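Local coordinates for Lpg0393 helical bundle domain-containing protein (Legionella pneumophila subsp. pneumophila str. Philadelphia 1, PDB 4R0G) that probably acts as a guanine-nucleotide exchange factor for the small GTPases Rab5, Rab21 and Rab22 through a VPS9-like domain, at residues S180-A185 with Q191-R196; K227-Q232 with E239-I244. All blocks are in the same frame, centred on the assembly; numbering follows the deposited sequence.

Contact 1 of 2, residues S180-A185 with Q191-R196; sequences SLLESA and QLKSSR
Two backbone carbonyls of the 180-185 segment grip the ammonium group of Lys193. Lys193 NZ gives a hydrogen bond of 3.0 Å to Ala185 O, lying in the plane of that carbonyl. A second, longer bond of 3.3 Å runs from Lys193 NZ to Glu183 O, and here the donor stands above the carbonyl plane. Lys193 gets there because its CG is anti to the backbone N (chi1 174°) and the chain beyond stays extended. The lysine thus binds one carbonyl of the last helical residue, Glu183, and one just past it, Ala185. The partial negative charge at this helix end would favour a cation. Leu182 and Lys193 lie alongside each other, pointing opposite ways. Leu182 CD2 lies 3.9 Å from Lys193 CG, and Leu182 CD1 lies 3.8 Å from Arg196 C. The same CD2 meets the edge of the Arg196 guanidinium, near its plane. That guanidinium is held from elsewhere: NH1 forms salt bridges with Asp190 and Glu237, and NH2 bonds Met231 O. The contact joins two consecutive helices, 155-183 and 193-208, where the chain turns back. Leu182 also packs on Ile197 and Val200 of helix 193-208, and Ala185 touches Phe236 of helix 235-244.

Contact 2 of 2, residues K227-Q232 with E239-I244; sequences KLWEMQ and EFLKKI
A CH-pi contact and a leucine pair make up this interface, and both use Leu241. In the CH-pi contact, Leu241 CD1 sits over one face of the Trp229 indole. Leu241 CD1 is 3.5 Å from the centroid of the Trp229 five-membered ring, 8° off its normal. The closest ring atom is Trp229 CE2, also 3.5 Å from Leu241 CD1. Leu241 CB adds to the contact at the nitrogen-bearing part of the ring, 3.7 Å from Trp229 NE1. CD1 and CB thus both lie against the pyrrole part of the indole.

The aliphatic part is formed by the other methyl branch. Leu241 CD2 lies 3.9 Å from Leu228 CD1 and equally far from Leu228 CB. Leu241 has CG anti to the carbonyl carbon (chi1 -62°), and its two methyls are divided between the two neighbours. Leu228 also packs on Arg196 and Leu199 of helix 193-208, while Leu241 touches Tyr178 of helix 155-183.

No hydrogen bond spans the two segments. Helix 235-244 is therefore held against the end of helix 215-229 here by apolar packing. Leu228 and Leu241 are buried, whereas Trp229 is exposed in the assembly. The apolar packing probably runs from the interior out to the surface at the indole.

How the contacts relate
Both contacts lie in the helical bundle domain and are mainly buried, though their centres are about 29 Å (contact 1) and 27 Å (contact 2) from the chain's centre. In both, buried leucine packing meets a more exposed side chain: Lys193 in contact 1, Trp229 in contact 2. Contact 1 closes the turn between helices 155-183 and 193-208 and is partly polar. Contact 2 pairs helices 215-229 and 235-244; it is apolar and CH-pi, with no hydrogen bond across it. They share no helix, yet meet where Arg196 CG lies 3.5 Å from Leu228 CD2. Both sets of segments touch the second subunit, by Leu181 and Ala185 in contact 1 and by Glu239, Phe240 and Lys243 in contact 2.

Contact 1 of 2, residues S180-A185 with Q191-R196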
ATOM      1  N   SER A 180      -1.957  -2.263 -16.256  1.00 56.53           N
ATOM      2  CA  SER A 180      -2.678  -1.027 -16.588  1.00 61.08           C
ATOM      3  C   SER A 180      -1.838  -0.069 -17.418  1.00 57.81           C
ATOM      4  O   SER A 180      -2.379   0.637 -18.268  1.00 62.34           O
ATOM      5  CB  SER A 180      -3.258  -0.320 -15.344  1.00 46.34           C
ATOM      6  OG  SER A 180      -2.289  -0.195 -14.332  1.00 49.83           O
ATOM      7  N   LEU A 181      -0.530  -0.032 -17.162  1.00 51.34           N
ATOM      8  CA  LEU A 181       0.359   0.821 -17.945  1.00 56.01           C
ATOM      9  C   LEU A 181       0.434   0.372 -19.427  1.00 61.98           C
ATOM     10  O   LEU A 181       0.413   1.201 -20.339  1.00 62.87           O
ATOM     11  CB  LEU A 181       1.756   0.914 -17.309  1.00 48.99           C
ATOM     12  CG  LEU A 181       1.992   1.783 -16.063  1.00 55.80           C
ATOM     13  CD1 LEU A 181       3.467   1.818 -15.689  1.00 55.07           C
ATOM     14  CD2 LEU A 181       1.483   3.212 -16.233  1.00 60.79           C
ATOM     15  N   LEU A 182       0.499  -0.939 -19.656  1.00 56.06           N
ATOM     16  CA  LEU A 182       0.528  -1.489 -21.002  1.00 55.65           C
ATOM     17  C   LEU A 182      -0.765  -1.127 -21.737  1.00 60.96           C
ATOM     18  O   LEU A 182      -0.718  -0.675 -22.881  1.00 63.04           O
ATOM     19  CB  LEU A 182       0.690  -3.014 -20.944  1.00 57.89           C
ATOM     20  CG  LEU A 182       1.536  -3.735 -21.996  1.00 54.15           C
ATOM     21  CD1 LEU A 182       1.079  -5.173 -22.124  1.00 50.06           C
ATOM     22  CD2 LEU A 182       1.472  -3.037 -23.335  1.00 57.56           C
ATOM     23  N   GLU A 183      -1.907  -1.325 -21.067  1.00 60.62           N
ATOM     24  CA  GLU A 183      -3.227  -0.966 -21.595  1.00 56.01           C
ATOM     25  C   GLU A 183      -3.313   0.519 -21.947  1.00 68.93           C
ATOM     26  O   GLU A 183      -3.883   0.879 -22.966  1.00 81.09           O
ATOM     27  CB  GLU A 183      -4.327  -1.377 -20.610  1.00 58.70           C
ATOM     28  CG  GLU A 183      -4.473  -2.913 -20.497  1.00 63.67           C
ATOM     29  CD  GLU A 183      -5.592  -3.394 -19.554  1.00 70.46           C
ATOM     30  OE1 GLU A 183      -5.731  -2.854 -18.419  1.00 68.55           O
ATOM     31  OE2 GLU A 183      -6.322  -4.340 -19.942  1.00 69.62           O
ATOM     32  N   SER A 184      -2.693   1.354 -21.114  1.00 66.68           N
ATOM     33  CA  SER A 184      -2.736   2.812 -21.186  1.00 63.04           C
ATOM     34  C   SER A 184      -1.611   3.370 -22.017  1.00 68.23           C
ATOM     35  O   SER A 184      -1.295   4.559 -21.933  1.00 74.39           O
ATOM     36  CB  SER A 184      -2.608   3.426 -19.788  1.00 69.11           C
ATOM     37  OG  SER A 184      -3.620   2.956 -18.920  1.00 75.08           O
ATOM     38  N   ALA A 185      -0.896   2.498 -22.700  1.00 72.10           N
ATOM     39  CA  ALA A 185       0.248   2.949 -23.487  1.00 78.00           C
ATOM     40  C   ALA A 185      -0.174   3.322 -24.900  1.00 86.55           C
ATOM     41  O   ALA A 185      -1.075   2.704 -25.476  1.00 90.19           O
ATOM     42  CB  ALA A 185       1.337   1.895 -23.513  1.00 70.93           C
ATOM     43  N   GLN A 191       1.934  -3.933 -33.115  1.00 80.50           N
ATOM     44  CA  GLN A 191       0.848  -4.842 -33.464  1.00 80.79           C
ATOM     45  C   GLN A 191       0.792  -5.991 -32.474  1.00 76.73           C
ATOM     46  O   GLN A 191      -0.147  -6.785 -32.464  1.00 74.93           O
ATOM     47  CB  GLN A 191       1.034  -5.367 -34.876  1.00 72.69           C
ATOM     48  N   LEU A 192       1.822  -6.074 -31.646  1.00 75.16           N
ATOM     49  CA  LEU A 192       1.932  -7.129 -30.660  1.00 76.52           C
ATOM     50  C   LEU A 192       1.379  -6.734 -29.276  1.00 78.47           C
ATOM     51  O   LEU A 192       1.158  -7.595 -28.422  1.00 75.55           O
ATOM     52  CB  LEU A 192       3.396  -7.566 -30.576  1.00 75.68           C
ATOM     53  CG  LEU A 192       3.939  -8.200 -31.866  1.00 73.61           C
ATOM     54  CD1 LEU A 192       5.397  -8.630 -31.710  1.00 75.24           C
ATOM     55  CD2 LEU A 192       3.073  -9.390 -32.305  1.00 67.11           C
ATOM     56  N   LYS A 193       1.109  -5.442 -29.087  1.00 77.96           N
ATOM     57  CA  LYS A 193       0.609  -4.917 -27.819  1.00 72.74           C
ATOM     58  C   LYS A 193      -0.615  -5.691 -27.324  1.00 69.13           C
ATOM     59  O   LYS A 193      -0.762  -5.984 -26.138  1.00 69.03           O
ATOM     60  CB  LYS A 193       0.270  -3.426 -27.962  1.00 69.48           C
ATOM     61  CG  LYS A 193      -0.386  -2.833 -26.731  1.00 67.27           C
ATOM     62  CD  LYS A 193      -0.893  -1.408 -26.942  1.00 70.81           C
ATOM     63  CE  LYS A 193      -1.824  -1.034 -25.777  1.00 76.74           C
ATOM     64  NZ  LYS A 193      -2.650   0.195 -25.934  1.00 71.92           N
ATOM     65  N   SER A 194      -1.492  -6.035 -28.245  1.00 63.83           N
ATOM     66  CA  SER A 194      -2.700  -6.717 -27.865  1.00 67.21           C
ATOM     67  C   SER A 194      -2.380  -8.133 -27.378  1.00 72.01           C
ATOM     68  O   SER A 194      -2.962  -8.623 -26.403  1.00 72.69           O
ATOM     69  CB  SER A 194      -3.681  -6.722 -29.043  1.00 75.79           C
ATOM     70  OG  SER A 194      -3.015  -6.452 -30.267  1.00 73.94           O
ATOM     71  N   SER A 195      -1.447  -8.800 -28.039  1.00 67.48           N
ATOM     72  CA  SER A 195      -1.132 -10.159 -27.628  1.00 68.11           C
ATOM     73  C   SER A 195      -0.221 -10.173 -26.391  1.00 65.83           C
ATOM     74  O   SER A 195      -0.096 -11.188 -25.703  1.00 60.51           O
ATOM     75  CB  SER A 195      -0.542 -10.968 -28.794  1.00 76.75           C
ATOM     76  OG  SER A 195       0.559 -10.294 -29.374  1.00 80.08           O
ATOM     77  N   ARG A 196       0.418  -9.037 -26.126  1.00 67.46           N
ATOM     78  CA  ARG A 196       1.263  -8.857 -24.947  1.00 57.51           C
ATOM     79  C   ARG A 196       0.426  -8.540 -23.708  1.00 55.62           C
ATOM     80  O   ARG A 196       0.731  -8.977 -22.599  1.00 49.85           O
ATOM     81  CB  ARG A 196       2.273  -7.745 -25.210  1.00 56.04           C
ATOM     82  CG  ARG A 196       3.648  -8.026 -24.667  1.00 55.97           C
ATOM     83  CD  ARG A 196       4.673  -7.200 -25.373  1.00 55.75           C
ATOM     84  NE  ARG A 196       4.228  -5.822 -25.487  1.00 57.68           N
ATOM     85  CZ  ARG A 196       4.555  -5.036 -26.498  1.00 64.55           C
ATOM     86  NH1 ARG A 196       4.124  -3.785 -26.545  1.00 65.79           N
ATOM     87  NH2 ARG A 196       5.322  -5.512 -27.462  1.00 69.39           N
TER

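Contact 2 of 2, residues K227-Q232 with E239-I244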
ATOM      1  N   LYS A 227       7.827 -15.350 -23.151  1.00 51.30           N
ATOM      2  CA  LYS A 227       6.917 -15.002 -24.266  1.00 55.59           C
ATOM      3  C   LYS A 227       6.775 -13.498 -24.460  1.00 54.98           C
ATOM      4  O   LYS A 227       6.804 -13.015 -25.603  1.00 60.96           O
ATOM      5  CB  LYS A 227       5.508 -15.619 -24.118  1.00 52.17           C
ATOM      6  CG  LYS A 227       5.408 -17.163 -24.054  1.00 57.34           C
ATOM      7  CD  LYS A 227       3.919 -17.618 -23.822  1.00 68.12           C
ATOM      8  CE  LYS A 227       3.735 -19.108 -23.400  1.00 62.19           C
ATOM      9  NZ  LYS A 227       2.588 -19.252 -22.416  1.00 57.12           N
ATOM     10  N   LEU A 228       6.618 -12.766 -23.357  1.00 47.64           N
ATOM     11  CA  LEU A 228       6.631 -11.288 -23.402  1.00 53.06           C
ATOM     12  C   LEU A 228       7.887 -10.680 -24.064  1.00 53.06           C
ATOM     13  O   LEU A 228       7.777  -9.775 -24.878  1.00 55.55           O
ATOM     14  CB  LEU A 228       6.431 -10.681 -22.000  1.00 51.99           C
ATOM     15  CG  LEU A 228       5.075 -11.002 -21.382  1.00 47.45           C
ATOM     16  CD1 LEU A 228       5.149 -11.118 -19.876  1.00 42.54           C
ATOM     17  CD2 LEU A 228       4.145  -9.900 -21.773  1.00 49.38           C
ATOM     18  N   TRP A 229       9.074 -11.170 -23.721  1.00 50.02           N
ATOM     19  CA  TRP A 229      10.279 -10.685 -24.375  1.00 54.18           C
ATOM     20  C   TRP A 229      10.207 -10.918 -25.879  1.00 60.16           C
ATOM     21  O   TRP A 229      10.604 -10.068 -26.697  1.00 60.93           O
ATOM     22  CB  TRP A 229      11.535 -11.328 -23.789  1.00 50.53           C
ATOM     23  CG  TRP A 229      12.077 -10.574 -22.597  1.00 46.12           C
ATOM     24  CD1 TRP A 229      12.087 -10.991 -21.296  1.00 51.18           C
ATOM     25  CD2 TRP A 229      12.653  -9.263 -22.597  1.00 51.66           C
ATOM     26  NE1 TRP A 229      12.642 -10.030 -20.490  1.00 52.26           N
ATOM     27  CE2 TRP A 229      13.000  -8.957 -21.261  1.00 50.21           C
ATOM     28  CE3 TRP A 229      12.913  -8.315 -23.597  1.00 57.16           C
ATOM     29  CZ2 TRP A 229      13.599  -7.751 -20.898  1.00 55.16           C
ATOM     30  CZ3 TRP A 229      13.510  -7.113 -23.236  1.00 60.39           C
ATOM     31  CH2 TRP A 229      13.844  -6.842 -21.893  1.00 59.91           C
ATOM     32  N   GLU A 230       9.653 -12.056 -26.257  1.00 59.34           N
ATOM     33  CA  GLU A 230       9.584 -12.373 -27.673  1.00 67.81           C
ATOM     34  C   GLU A 230       8.516 -11.567 -28.403  1.00 63.86           C
ATOM     35  O   GLU A 230       8.440 -11.593 -29.627  1.00 69.18           O
ATOM     36  CB  GLU A 230       9.477 -13.885 -27.884  1.00 67.68           C
ATOM     37  CG  GLU A 230      10.611 -14.605 -27.138  1.00 77.69           C
ATOM     38  CD  GLU A 230      10.856 -16.042 -27.579  1.00 94.66           C
ATOM     39  OE1 GLU A 230      10.039 -16.929 -27.206  1.00 86.92           O
ATOM     40  OE2 GLU A 230      11.878 -16.274 -28.278  1.00 92.33           O
ATOM     41  N   MET A 231       7.735 -10.810 -27.644  1.00 60.01           N
ATOM     42  CA  MET A 231       6.681  -9.985 -28.221  1.00 63.32           C
ATOM     43  C   MET A 231       7.162  -8.564 -28.499  1.00 68.72           C
ATOM     44  O   MET A 231       6.383  -7.707 -28.927  1.00 72.49           O
ATOM     45  CB  MET A 231       5.437  -9.980 -27.334  1.00 62.47           C
ATOM     46  CG  MET A 231       4.679 -11.307 -27.346  1.00 65.39           C
ATOM     47  SD  MET A 231       4.141 -11.769 -29.016  1.00 88.61           S
ATOM     48  CE  MET A 231       5.303 -13.076 -29.452  1.00 70.83           C
ATOM     49  N   GLN A 232       8.454  -8.329 -28.274  1.00 67.88           N
ATOM     50  CA  GLN A 232       9.092  -7.044 -28.575  1.00 68.75           C
ATOM     51  C   GLN A 232       8.475  -5.870 -27.826  1.00 63.97           C
ATOM     52  O   GLN A 232       7.885  -4.983 -28.437  1.00 60.31           O
ATOM     53  CB  GLN A 232       9.039  -6.760 -30.075  1.00 77.17           C
ATOM     54  CG  GLN A 232       9.574  -7.876 -30.964  1.00 84.38           C
ATOM     55  CD  GLN A 232       9.870  -7.390 -32.373  1.00104.01           C
ATOM     56  OE1 GLN A 232       9.041  -6.715 -32.999  1.00108.20           O
ATOM     57  NE2 GLN A 232      11.073  -7.696 -32.866  1.00103.50           N
ATOM     58  N   GLU A 239      11.693  -2.754 -17.692  1.00 63.98           N
ATOM     59  CA  GLU A 239      12.017  -2.679 -16.275  1.00 69.59           C
ATOM     60  C   GLU A 239      11.131  -3.662 -15.535  1.00 66.24           C
ATOM     61  O   GLU A 239      11.614  -4.442 -14.707  1.00 67.15           O
ATOM     62  CB  GLU A 239      11.834  -1.257 -15.730  1.00 82.48           C
ATOM     63  CG  GLU A 239      12.373  -1.063 -14.314  1.00 93.00           C
ATOM     64  CD  GLU A 239      13.867  -1.380 -14.184  1.00 95.45           C
ATOM     65  OE1 GLU A 239      14.635  -1.060 -15.129  1.00 91.75           O
ATOM     66  OE2 GLU A 239      14.266  -1.951 -13.137  1.00 91.36           O
ATOM     67  N   PHE A 240       9.843  -3.645 -15.873  1.00 61.32           N
ATOM     68  CA  PHE A 240       8.892  -4.604 -15.319  1.00 57.82           C
ATOM     69  C   PHE A 240       9.304  -6.050 -15.545  1.00 56.59           C
ATOM     70  O   PHE A 240       9.420  -6.802 -14.584  1.00 56.84           O
ATOM     71  CB  PHE A 240       7.486  -4.371 -15.872  1.00 57.25           C
ATOM     72  CG  PHE A 240       6.836  -3.125 -15.357  1.00 53.71           C
ATOM     73  CD1 PHE A 240       6.479  -3.021 -14.032  1.00 46.67           C
ATOM     74  CD2 PHE A 240       6.574  -2.059 -16.204  1.00 57.23           C
ATOM     75  CE1 PHE A 240       5.871  -1.872 -13.555  1.00 51.64           C
ATOM     76  CE2 PHE A 240       5.964  -0.904 -15.731  1.00 51.71           C
ATOM     77  CZ  PHE A 240       5.615  -0.810 -14.410  1.00 50.36           C
ATOM     78  N   LEU A 241       9.518  -6.444 -16.798  1.00 50.56           N
ATOM     79  CA  LEU A 241       9.949  -7.803 -17.072  1.00 50.80           C
ATOM     80  C   LEU A 241      11.184  -8.207 -16.238  1.00 59.23           C
ATOM     81  O   LEU A 241      11.300  -9.343 -15.770  1.00 54.14           O
ATOM     82  CB  LEU A 241      10.271  -7.967 -18.552  1.00 54.78           C
ATOM     83  CG  LEU A 241       9.134  -7.758 -19.530  1.00 52.53           C
ATOM     84  CD1 LEU A 241       9.579  -8.191 -20.912  1.00 51.16           C
ATOM     85  CD2 LEU A 241       7.926  -8.538 -19.079  1.00 54.64           C
ATOM     86  N   LYS A 242      12.111  -7.272 -16.064  1.00 68.33           N
ATOM     87  CA  LYS A 242      13.317  -7.538 -15.290  1.00 63.78           C
ATOM     88  C   LYS A 242      12.948  -7.908 -13.863  1.00 60.09           C
ATOM     89  O   LYS A 242      13.343  -8.971 -13.371  1.00 65.95           O
ATOM     90  CB  LYS A 242      14.277  -6.334 -15.314  1.00 64.83           C
ATOM     91  CG  LYS A 242      14.927  -6.082 -16.666  1.00 71.35           C
ATOM     92  CD  LYS A 242      16.419  -5.756 -16.534  1.00 80.99           C
ATOM     93  CE  LYS A 242      17.105  -5.643 -17.902  1.00 76.87           C
ATOM     94  NZ  LYS A 242      18.597  -5.522 -17.803  1.00 78.72           N
ATOM     95  N   LYS A 243      12.182  -7.045 -13.207  1.00 52.46           N
ATOM     96  CA  LYS A 243      11.811  -7.287 -11.818  1.00 56.47           C
ATOM     97  C   LYS A 243      10.996  -8.587 -11.651  1.00 57.15           C
ATOM     98  O   LYS A 243      11.351  -9.429 -10.840  1.00 63.32           O
ATOM     99  CB  LYS A 243      11.135  -6.045 -11.220  1.00 56.36           C
ATOM    100  CG  LYS A 243      12.093  -4.853 -11.104  1.00 68.05           C
ATOM    101  CD  LYS A 243      11.388  -3.479 -11.054  1.00 78.52           C
ATOM    102  CE  LYS A 243      11.426  -2.856  -9.651  1.00 87.61           C
ATOM    103  NZ  LYS A 243      10.696  -1.542  -9.564  1.00 86.34           N
ATOM    104  N   ILE A 244       9.970  -8.775 -12.473  1.00 55.17           N
ATOM    105  CA  ILE A 244       9.124  -9.975 -12.457  1.00 50.87           C
ATOM    106  C   ILE A 244       9.855 -11.334 -12.443  1.00 57.96           C
ATOM    107  O   ILE A 244       9.587 -12.171 -11.569  1.00 63.58           O
ATOM    108  CB  ILE A 244       8.102  -9.934 -13.625  1.00 50.08           C
ATOM    109  CG1 ILE A 244       7.117  -8.774 -13.424  1.00 58.37           C
ATOM    110  CG2 ILE A 244       7.316 -11.196 -13.721  1.00 48.01           C
ATOM    111  CD1 ILE A 244       5.999  -8.733 -14.467  1.00 50.95           C
TER